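Local coordinates for protein ribonucleoside-diphosphate reductase small chain 2 (Saccharomyces cerevisiae, PDB 1JK0) that helps make deoxyribonucleotides for DNA synthesis as a small subunit of ribonucleotide reductase, and is required for folding of the partner small chain and assembly with the large subunits, at residues Y175-V180 / P240-K245; V180-K185 / D225-L230; K245-A250 / D283-G288. All coordinates share one frame; numbering follows the deposited sequence.

Contact 1 of 3, residues Y175-V180 / P240-K245; sequences YAERLV and PKIIEK
Val180 and Ile243 mark the nearest approach of the two backbones, with 6.8 Å between Val180 CA and Ile243 CA. Both segments are helical. Residues 175-180 begin helix 175-188, and residues 240-245 begin helix 240-258. The CA-CB bonds of Val180 and Ile242 point toward the opposing helix.

The apolar pair is Val180 with Ile243. Their methyls Val180 CG1 and Ile243 CG2 are 4.0 Å apart, and the two side chains run roughly perpendicular to each other. On each residue the branch that touches is the one anti to the backbone N.

Glu177 reaches the other helix with its far end. Its chain is extended beyond CG (chi2 174°), which carries the carboxylate across to Ile242. There Glu177 OE1 lies 3.7 Å from Ile242 CD1 and 4.0 Å from Ile242 CG2. Glu177 OE2 accepts a hydrogen bond from the backbone N of Leu174, and OE1 has a long, weak ion pair with Arg15.

The two helices thus meet by van der Waals packing, apolar except for one buried carboxylate oxygen against Ile242. The polar partners of that carboxylate lie outside the two segments.

Contact 2 of 3, residues V180-K185 / D225-L230; sequences VAFAAK and DFSCLL
The Phe182 ring meets Ser227 on the facing helix. Ser227 OG approaches the ring obliquely and is nearest Phe182 CD1, at 3.4 Å. Phe182 CE1 is next, 4.1 Å from Ser227 OG. The same ring stacks with Phe104 of helix 101-107. The second flat group nearby, the Phe226 ring, belongs to helix 207-232 and does not touch residues 180-185. Leu230 CG sits over one of its faces, 4.0 Å above the plane and offset toward the rim. Phe226 also stacks with Phe116 and makes an edge-to-face pair with Tyr117, both on helix 111-138.

Phe182 holds its CG anti to the backbone N (chi1 -166°), and its CA-CB bond points toward the facing helix. The CA-CB bond of Ser227 points toward residues 180-185, with OG beside its own backbone N. Next to this pair, Ala183 CB faces Ser227 CB at 4.3 Å. The small Ala183 and Ser227 sit where the backbones are nearest, consistent with the 6.1 Å between Ala183 CA and Ser227 CA. All three touching residues are buried.

Phe289 lies against Ala183 and Cys228, and so bridges the two helices at this level.

The arrangement is helix-on-helix packing within the mainly helical small-subunit fold of ribonucleotide reductase, a member of the ferritin clan. It joins helices 175-188 and 207-232, and aromatic rings carry the packing on to helices 101-107 and 111-138.

Contact 3 of 3, residues K245-A250 / D283-G288; sequences KIITEA and DGLLQG
Ile247 turns its CG2 anti to the backbone N and its CG1 anti to the carbonyl carbon (chi1 -81°). Its CA-CB bond points toward residues 283-288. From there CG1 meets Leu285 CD2 and Leu286 CD2, while CG2 meets Leu286 CD2. Leu286 starts out differently. Its CA-CB bond does not aim at the other helix, but the end of the side chain turns nearer, and CD2 is the methyl that arrives. The chi1 that places it, -117°, is off the staggered positions and uncertain at this resolution. The CA-CB bond of Leu285 points toward residues 245-250.

Leu286 CD2 settles against the branched part of Ile247. It is near three atoms at once: Ile247 CG2, CB and CG1, the last at 3.6 Å. The two side chains run antiparallel, side by side, and do not meet end to end. Leu285 makes a lighter touch, with Leu285 CD2 4.3 Å from Ile247 CG1. A single isoleucine therefore serves two consecutive leucines. The backbones stay further apart than these side chains, with 7.4 Å between Ile247 CA and Leu286 CA. The interaction is wholly apolar. Some polar groups of these segments have partners outside the pair.

The contact joins helix 240-258 to the end of helix 277-288. Helix 175-188 packs against both, since Ile188 touches Ile247 and Leu285, and Val180 also touches Ile247. Helix 207-232 reaches Leu285 through Thr224 and Cys228. Helix 155-166 packs on helix 240-258 through Phe163, against Ile246 and Ala250. The surroundings are helices and loops, as the modelled chain has no strands.

In the fold
All three contacts are buried helix-helix packing. Contact 2 lies nearest the centre of the chain, about 9 Å from it, and contacts 3 and 1 follow at about 13 and 16 Å, centre to centre. Helix 175-188 serves contacts 1 and 2, which share Val180. Helix 240-258 serves contacts 1 and 3, which share Lys245. Val180 and Ile247 join the contacts by packing, as do Cys228 and Leu285. Chemistry varies with place. Contact 1, furthest out, includes a carboxylate. Contact 2 combines small residues with a phenylalanine. Contact 3 is built from branched aliphatic side chains alone.

Contact 1 of 3, residues Y175-V180 / P240-K245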
loop_
_atom_site.group_PDB
_atom_site.type_symbol
_atom_site.label_atom_id
_atom_site.label_comp_id
_atom_site.label_asym_id
_atom_site.label_seq_id
_atom_site.Cartn_x
_atom_site.Cartn_y
_atom_site.Cartn_z
ATOM N N TYR B 175 15.646 -18.282 -4.406
ATOM C CA TYR B 175 15.487 -16.834 -4.283
ATOM C C TYR B 175 16.497 -16.037 -5.097
ATOM O O TYR B 175 16.130 -15.119 -5.840
ATOM C CB TYR B 175 15.580 -16.421 -2.816
ATOM C CG TYR B 175 15.404 -14.938 -2.598
ATOM C CD1 TYR B 175 14.223 -14.301 -2.963
ATOM C CD2 TYR B 175 16.426 -14.166 -2.046
ATOM C CE1 TYR B 175 14.062 -12.935 -2.788
ATOM C CE2 TYR B 175 16.272 -12.799 -1.865
ATOM C CZ TYR B 175 15.086 -12.191 -2.239
ATOM O OH TYR B 175 14.920 -10.841 -2.061
ATOM N N ALA B 176 17.770 -16.383 -4.952
ATOM C CA ALA B 176 18.809 -15.685 -5.686
ATOM C C ALA B 176 18.504 -15.767 -7.171
ATOM O O ALA B 176 18.642 -14.782 -7.888
ATOM C CB ALA B 176 20.159 -16.297 -5.394
ATOM N N GLU B 177 18.084 -16.946 -7.626
ATOM C CA GLU B 177 17.751 -17.138 -9.028
ATOM C C GLU B 177 16.602 -16.228 -9.446
ATOM O O GLU B 177 16.753 -15.409 -10.365
ATOM C CB GLU B 177 17.389 -18.598 -9.290
ATOM C CG GLU B 177 18.605 -19.509 -9.369
ATOM C CD GLU B 177 18.243 -20.978 -9.481
ATOM O OE1 GLU B 177 19.180 -21.804 -9.539
ATOM O OE2 GLU B 177 17.033 -21.303 -9.502
ATOM N N ARG B 178 15.464 -16.364 -8.768
ATOM C CA ARG B 178 14.294 -15.545 -9.066
ATOM C C ARG B 178 14.682 -14.072 -9.114
ATOM O O ARG B 178 14.100 -13.293 -9.864
ATOM C CB ARG B 178 13.214 -15.733 -8.001
ATOM C CG ARG B 178 12.800 -17.170 -7.762
ATOM C CD ARG B 178 11.449 -17.237 -7.065
ATOM N NE ARG B 178 11.516 -17.129 -5.609
ATOM C CZ ARG B 178 11.903 -18.115 -4.811
ATOM N NH1 ARG B 178 12.265 -19.277 -5.330
ATOM N NH2 ARG B 178 11.903 -17.951 -3.495
ATOM N N LEU B 179 15.659 -13.684 -8.305
ATOM C CA LEU B 179 16.100 -12.299 -8.300
ATOM C C LEU B 179 16.731 -11.956 -9.645
ATOM O O LEU B 179 16.324 -11.000 -10.298
ATOM C CB LEU B 179 17.098 -12.073 -7.161
ATOM C CG LEU B 179 16.762 -11.034 -6.089
ATOM C CD1 LEU B 179 15.267 -10.926 -5.844
ATOM C CD2 LEU B 179 17.479 -11.429 -4.826
ATOM N N VAL B 180 17.710 -12.748 -10.073
ATOM C CA VAL B 180 18.377 -12.497 -11.351
ATOM C C VAL B 180 17.361 -12.447 -12.506
ATOM O O VAL B 180 17.433 -11.577 -13.375
ATOM C CB VAL B 180 19.451 -13.575 -11.638
ATOM C CG1 VAL B 180 20.164 -13.258 -12.940
ATOM C CG2 VAL B 180 20.456 -13.626 -10.494
ATOM N N PRO B 240 27.711 -19.266 -11.023
ATOM C CA PRO B 240 27.914 -18.209 -12.022
ATOM C C PRO B 240 27.367 -18.522 -13.420
ATOM O O PRO B 240 27.011 -17.607 -14.172
ATOM C CB PRO B 240 29.430 -18.016 -12.014
ATOM C CG PRO B 240 29.779 -18.281 -10.581
ATOM C CD PRO B 240 28.960 -19.531 -10.285
ATOM N N LYS B 241 27.298 -19.807 -13.767
ATOM C CA LYS B 241 26.799 -20.210 -15.083
ATOM C C LYS B 241 25.286 -20.045 -15.210
ATOM O O LYS B 241 24.806 -19.554 -16.232
ATOM C CB LYS B 241 27.209 -21.662 -15.409
ATOM C CG LYS B 241 28.470 -21.785 -16.293
ATOM C CD LYS B 241 28.800 -23.238 -16.675
ATOM C CE LYS B 241 29.340 -24.065 -15.497
ATOM N NZ LYS B 241 30.754 -23.735 -15.119
ATOM N N ILE B 242 24.540 -20.446 -14.180
ATOM C CA ILE B 242 23.083 -20.319 -14.195
ATOM C C ILE B 242 22.693 -18.861 -14.452
ATOM O O ILE B 242 21.744 -18.583 -15.188
ATOM C CB ILE B 242 22.454 -20.763 -12.863
ATOM C CG1 ILE B 242 22.865 -22.196 -12.540
ATOM C CG2 ILE B 242 20.948 -20.672 -12.957
ATOM C CD1 ILE B 242 22.331 -22.710 -11.223
ATOM N N ILE B 243 23.425 -17.933 -13.843
ATOM C CA ILE B 243 23.154 -16.519 -14.036
ATOM C C ILE B 243 23.211 -16.230 -15.528
ATOM O O ILE B 243 22.211 -15.858 -16.146
ATOM C CB ILE B 243 24.202 -15.640 -13.328
ATOM C CG1 ILE B 243 24.139 -15.879 -11.821
ATOM C CG2 ILE B 243 23.948 -14.169 -13.649
ATOM C CD1 ILE B 243 25.126 -15.073 -11.027
ATOM N N GLU B 244 24.393 -16.407 -16.104
ATOM C CA GLU B 244 24.569 -16.179 -17.526
ATOM C C GLU B 244 23.555 -17.007 -18.327
ATOM O O GLU B 244 23.263 -16.691 -19.478
ATOM C CB GLU B 244 25.994 -16.540 -17.947
ATOM C CG GLU B 244 26.323 -16.153 -19.374
ATOM C CD GLU B 244 27.774 -16.408 -19.729
ATOM O OE1 GLU B 244 28.218 -17.571 -19.635
ATOM O OE2 GLU B 244 28.471 -15.443 -20.102
ATOM N N LYS B 245 23.016 -18.062 -17.714
ATOM C CA LYS B 245 22.035 -18.910 -18.387
ATOM C C LYS B 245 20.642 -18.281 -18.349
ATOM O O LYS B 245 19.822 -18.521 -19.238
ATOM C CB LYS B 245 21.983 -20.310 -17.752
ATOM C CG LYS B 245 23.164 -21.228 -18.104
ATOM C CD LYS B 245 22.984 -22.658 -17.543
ATOM C CE LYS B 245 21.809 -23.394 -18.200
ATOM N NZ LYS B 245 21.569 -24.763 -17.656
#

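Contact 2 of 3, residues V180-K185 / D225-L230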
loop_
_atom_site.group_PDB
_atom_site.type_symbol
_atom_site.label_atom_id
_atom_site.label_comp_id
_atom_site.label_asym_id
_atom_site.label_seq_id
_atom_site.Cartn_x
_atom_site.Cartn_y
_atom_site.Cartn_z
ATOM N N VAL B 180 17.710 -12.748 -10.073
ATOM C CA VAL B 180 18.377 -12.497 -11.351
ATOM C C VAL B 180 17.361 -12.447 -12.506
ATOM O O VAL B 180 17.433 -11.577 -13.375
ATOM C CB VAL B 180 19.451 -13.575 -11.638
ATOM C CG1 VAL B 180 20.164 -13.258 -12.940
ATOM C CG2 VAL B 180 20.456 -13.626 -10.494
ATOM N N ALA B 181 16.407 -13.373 -12.508
ATOM C CA ALA B 181 15.380 -13.394 -13.546
ATOM C C ALA B 181 14.574 -12.104 -13.495
ATOM O O ALA B 181 14.343 -11.454 -14.519
ATOM C CB ALA B 181 14.452 -14.580 -13.344
ATOM N N PHE B 182 14.144 -11.742 -12.292
ATOM C CA PHE B 182 13.356 -10.537 -12.091
ATOM C C PHE B 182 14.048 -9.323 -12.722
ATOM O O PHE B 182 13.404 -8.519 -13.396
ATOM C CB PHE B 182 13.128 -10.301 -10.592
ATOM C CG PHE B 182 12.066 -9.285 -10.295
ATOM C CD1 PHE B 182 12.205 -8.408 -9.225
ATOM C CD2 PHE B 182 10.913 -9.207 -11.084
ATOM C CE1 PHE B 182 11.211 -7.464 -8.944
ATOM C CE2 PHE B 182 9.915 -8.268 -10.810
ATOM C CZ PHE B 182 10.064 -7.395 -9.738
ATOM N N ALA B 183 15.358 -9.204 -12.515
ATOM C CA ALA B 183 16.120 -8.089 -13.079
ATOM C C ALA B 183 16.143 -8.143 -14.602
ATOM O O ALA B 183 16.131 -7.106 -15.270
ATOM C CB ALA B 183 17.543 -8.094 -12.545
ATOM N N ALA B 184 16.207 -9.360 -15.139
ATOM C CA ALA B 184 16.197 -9.558 -16.581
ATOM C C ALA B 184 14.895 -8.950 -17.054
ATOM O O ALA B 184 14.883 -8.089 -17.925
ATOM C CB ALA B 184 16.228 -11.046 -16.912
ATOM N N LYS B 185 13.803 -9.398 -16.441
ATOM C CA LYS B 185 12.465 -8.916 -16.777
ATOM C C LYS B 185 12.265 -7.422 -16.541
ATOM O O LYS B 185 11.346 -6.808 -17.097
ATOM C CB LYS B 185 11.391 -9.649 -15.971
ATOM C CG LYS B 185 10.012 -9.148 -16.355
ATOM C CD LYS B 185 8.918 -9.520 -15.394
ATOM C CE LYS B 185 7.662 -8.741 -15.742
ATOM N NZ LYS B 185 7.941 -7.268 -15.810
ATOM N N ASP B 225 18.195 -2.355 -10.437
ATOM C CA ASP B 225 19.299 -2.268 -9.485
ATOM C C ASP B 225 18.902 -2.831 -8.141
ATOM O O ASP B 225 19.663 -3.555 -7.520
ATOM C CB ASP B 225 19.724 -0.824 -9.255
ATOM C CG ASP B 225 20.954 -0.450 -10.029
ATOM O OD1 ASP B 225 21.811 -1.342 -10.232
ATOM O OD2 ASP B 225 21.072 0.737 -10.415
ATOM N N PHE B 226 17.709 -2.478 -7.680
ATOM C CA PHE B 226 17.263 -2.944 -6.380
ATOM C C PHE B 226 17.433 -4.446 -6.265
ATOM O O PHE B 226 17.778 -4.950 -5.195
ATOM C CB PHE B 226 15.803 -2.563 -6.107
ATOM C CG PHE B 226 15.375 -2.837 -4.700
ATOM C CD1 PHE B 226 15.983 -2.178 -3.635
ATOM C CD2 PHE B 226 14.415 -3.800 -4.425
ATOM C CE1 PHE B 226 15.651 -2.478 -2.318
ATOM C CE2 PHE B 226 14.073 -4.112 -3.114
ATOM C CZ PHE B 226 14.698 -3.444 -2.056
ATOM N N SER B 227 17.205 -5.170 -7.355
ATOM C CA SER B 227 17.360 -6.616 -7.290
ATOM C C SER B 227 18.839 -6.986 -7.295
ATOM O O SER B 227 19.228 -8.024 -6.768
ATOM C CB SER B 227 16.606 -7.287 -8.436
ATOM O OG SER B 227 15.205 -7.057 -8.301
ATOM N N CYS B 228 19.675 -6.128 -7.873
ATOM C CA CYS B 228 21.109 -6.383 -7.872
ATOM C C CYS B 228 21.626 -6.078 -6.476
ATOM O O CYS B 228 22.608 -6.655 -6.025
ATOM C CB CYS B 228 21.816 -5.507 -8.900
ATOM S SG CYS B 228 21.598 -6.091 -10.588
ATOM N N LEU B 229 20.946 -5.163 -5.796
ATOM C CA LEU B 229 21.307 -4.792 -4.440
ATOM C C LEU B 229 20.915 -5.902 -3.470
ATOM O O LEU B 229 21.667 -6.216 -2.550
ATOM C CB LEU B 229 20.607 -3.500 -4.037
ATOM C CG LEU B 229 20.690 -3.201 -2.543
ATOM C CD1 LEU B 229 22.137 -3.145 -2.120
ATOM C CD2 LEU B 229 19.985 -1.896 -2.248
ATOM N N LEU B 230 19.735 -6.485 -3.653
ATOM C CA LEU B 230 19.318 -7.565 -2.769
ATOM C C LEU B 230 20.271 -8.723 -3.001
ATOM O O LEU B 230 20.954 -9.181 -2.080
ATOM C CB LEU B 230 17.882 -7.995 -3.070
ATOM C CG LEU B 230 16.847 -6.923 -2.725
ATOM C CD1 LEU B 230 15.462 -7.438 -3.033
ATOM C CD2 LEU B 230 16.970 -6.547 -1.254
#

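Contact 3 of 3, residues K245-A250 / D283-G288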
loop_
_atom_site.group_PDB
_atom_site.type_symbol
_atom_site.label_atom_id
_atom_site.label_comp_id
_atom_site.label_asym_id
_atom_site.label_seq_id
_atom_site.Cartn_x
_atom_site.Cartn_y
_atom_site.Cartn_z
ATOM N N LYS B 245 23.016 -18.062 -17.714
ATOM C CA LYS B 245 22.035 -18.910 -18.387
ATOM C C LYS B 245 20.642 -18.281 -18.349
ATOM O O LYS B 245 19.822 -18.521 -19.238
ATOM C CB LYS B 245 21.983 -20.310 -17.752
ATOM C CG LYS B 245 23.164 -21.228 -18.104
ATOM C CD LYS B 245 22.984 -22.658 -17.543
ATOM C CE LYS B 245 21.809 -23.394 -18.200
ATOM N NZ LYS B 245 21.569 -24.763 -17.656
ATOM N N ILE B 246 20.382 -17.474 -17.323
ATOM C CA ILE B 246 19.089 -16.811 -17.176
ATOM C C ILE B 246 18.996 -15.557 -18.046
ATOM O O ILE B 246 17.971 -15.310 -18.681
ATOM C CB ILE B 246 18.833 -16.435 -15.707
ATOM C CG1 ILE B 246 18.895 -17.698 -14.847
ATOM C CG2 ILE B 246 17.472 -15.771 -15.562
ATOM C CD1 ILE B 246 18.742 -17.450 -13.370
ATOM N N ILE B 247 20.071 -14.775 -18.075
ATOM C CA ILE B 247 20.103 -13.553 -18.872
ATOM C C ILE B 247 19.997 -13.829 -20.370
ATOM O O ILE B 247 19.139 -13.265 -21.057
ATOM C CB ILE B 247 21.397 -12.759 -18.627
ATOM C CG1 ILE B 247 21.267 -11.945 -17.341
ATOM C CG2 ILE B 247 21.693 -11.856 -19.819
ATOM C CD1 ILE B 247 21.186 -12.784 -16.096
ATOM N N THR B 248 20.885 -14.683 -20.870
ATOM C CA THR B 248 20.909 -15.032 -22.282
ATOM C C THR B 248 19.497 -15.289 -22.787
ATOM O O THR B 248 19.044 -14.639 -23.732
ATOM C CB THR B 248 21.779 -16.277 -22.530
ATOM O OG1 THR B 248 23.139 -15.978 -22.205
ATOM C CG2 THR B 248 21.714 -16.695 -23.985
ATOM N N GLU B 249 18.800 -16.226 -22.149
ATOM C CA GLU B 249 17.432 -16.556 -22.543
ATOM C C GLU B 249 16.538 -15.320 -22.721
ATOM O O GLU B 249 15.777 -15.241 -23.686
ATOM C CB GLU B 249 16.795 -17.501 -21.520
ATOM C CG GLU B 249 17.581 -18.769 -21.281
ATOM C CD GLU B 249 16.781 -19.819 -20.536
ATOM O OE1 GLU B 249 17.384 -20.828 -20.112
ATOM O OE2 GLU B 249 15.550 -19.649 -20.386
ATOM N N ALA B 250 16.631 -14.368 -21.793
ATOM C CA ALA B 250 15.830 -13.146 -21.857
ATOM C C ALA B 250 16.332 -12.258 -22.985
ATOM O O ALA B 250 15.574 -11.471 -23.559
ATOM C CB ALA B 250 15.895 -12.397 -20.536
ATOM N N ASP B 283 25.128 -7.163 -20.750
ATOM C CA ASP B 283 26.422 -7.362 -20.101
ATOM C C ASP B 283 26.541 -6.570 -18.814
ATOM O O ASP B 283 27.047 -7.077 -17.813
ATOM C CB ASP B 283 27.578 -6.985 -21.034
ATOM C CG ASP B 283 27.830 -8.032 -22.107
ATOM O OD1 ASP B 283 27.893 -9.235 -21.771
ATOM O OD2 ASP B 283 27.977 -7.650 -23.286
ATOM N N GLY B 284 26.083 -5.322 -18.846
ATOM C CA GLY B 284 26.138 -4.487 -17.662
ATOM C C GLY B 284 25.427 -5.160 -16.506
ATOM O O GLY B 284 25.894 -5.129 -15.367
ATOM N N LEU B 285 24.285 -5.771 -16.801
ATOM C CA LEU B 285 23.516 -6.469 -15.783
ATOM C C LEU B 285 24.276 -7.725 -15.370
ATOM O O LEU B 285 24.280 -8.098 -14.196
ATOM C CB LEU B 285 22.136 -6.857 -16.321
ATOM C CG LEU B 285 21.227 -7.543 -15.303
ATOM C CD1 LEU B 285 20.893 -6.562 -14.200
ATOM C CD2 LEU B 285 19.965 -8.025 -15.978
ATOM N N LEU B 286 24.919 -8.375 -16.336
ATOM C CA LEU B 286 25.683 -9.582 -16.045
ATOM C C LEU B 286 26.744 -9.231 -15.013
ATOM O O LEU B 286 26.984 -9.980 -14.065
ATOM C CB LEU B 286 26.351 -10.128 -17.312
ATOM C CG LEU B 286 25.908 -11.521 -17.785
ATOM C CD1 LEU B 286 25.747 -12.447 -16.588
ATOM C CD2 LEU B 286 24.600 -11.425 -18.533
ATOM N N GLN B 287 27.372 -8.079 -15.208
ATOM C CA GLN B 287 28.401 -7.610 -14.299
ATOM C C GLN B 287 27.722 -7.259 -12.993
ATOM O O GLN B 287 28.293 -7.418 -11.915
ATOM C CB GLN B 287 29.077 -6.374 -14.877
ATOM C CG GLN B 287 30.231 -5.852 -14.053
ATOM C CD GLN B 287 30.875 -4.635 -14.693
ATOM O OE1 GLN B 287 31.207 -4.648 -15.887
ATOM N NE2 GLN B 287 31.064 -3.579 -13.902
ATOM N N GLY B 288 26.489 -6.783 -13.114
ATOM C CA GLY B 288 25.709 -6.401 -11.953
ATOM C C GLY B 288 25.596 -7.509 -10.933
ATOM O O GLY B 288 25.587 -7.244 -9.736
#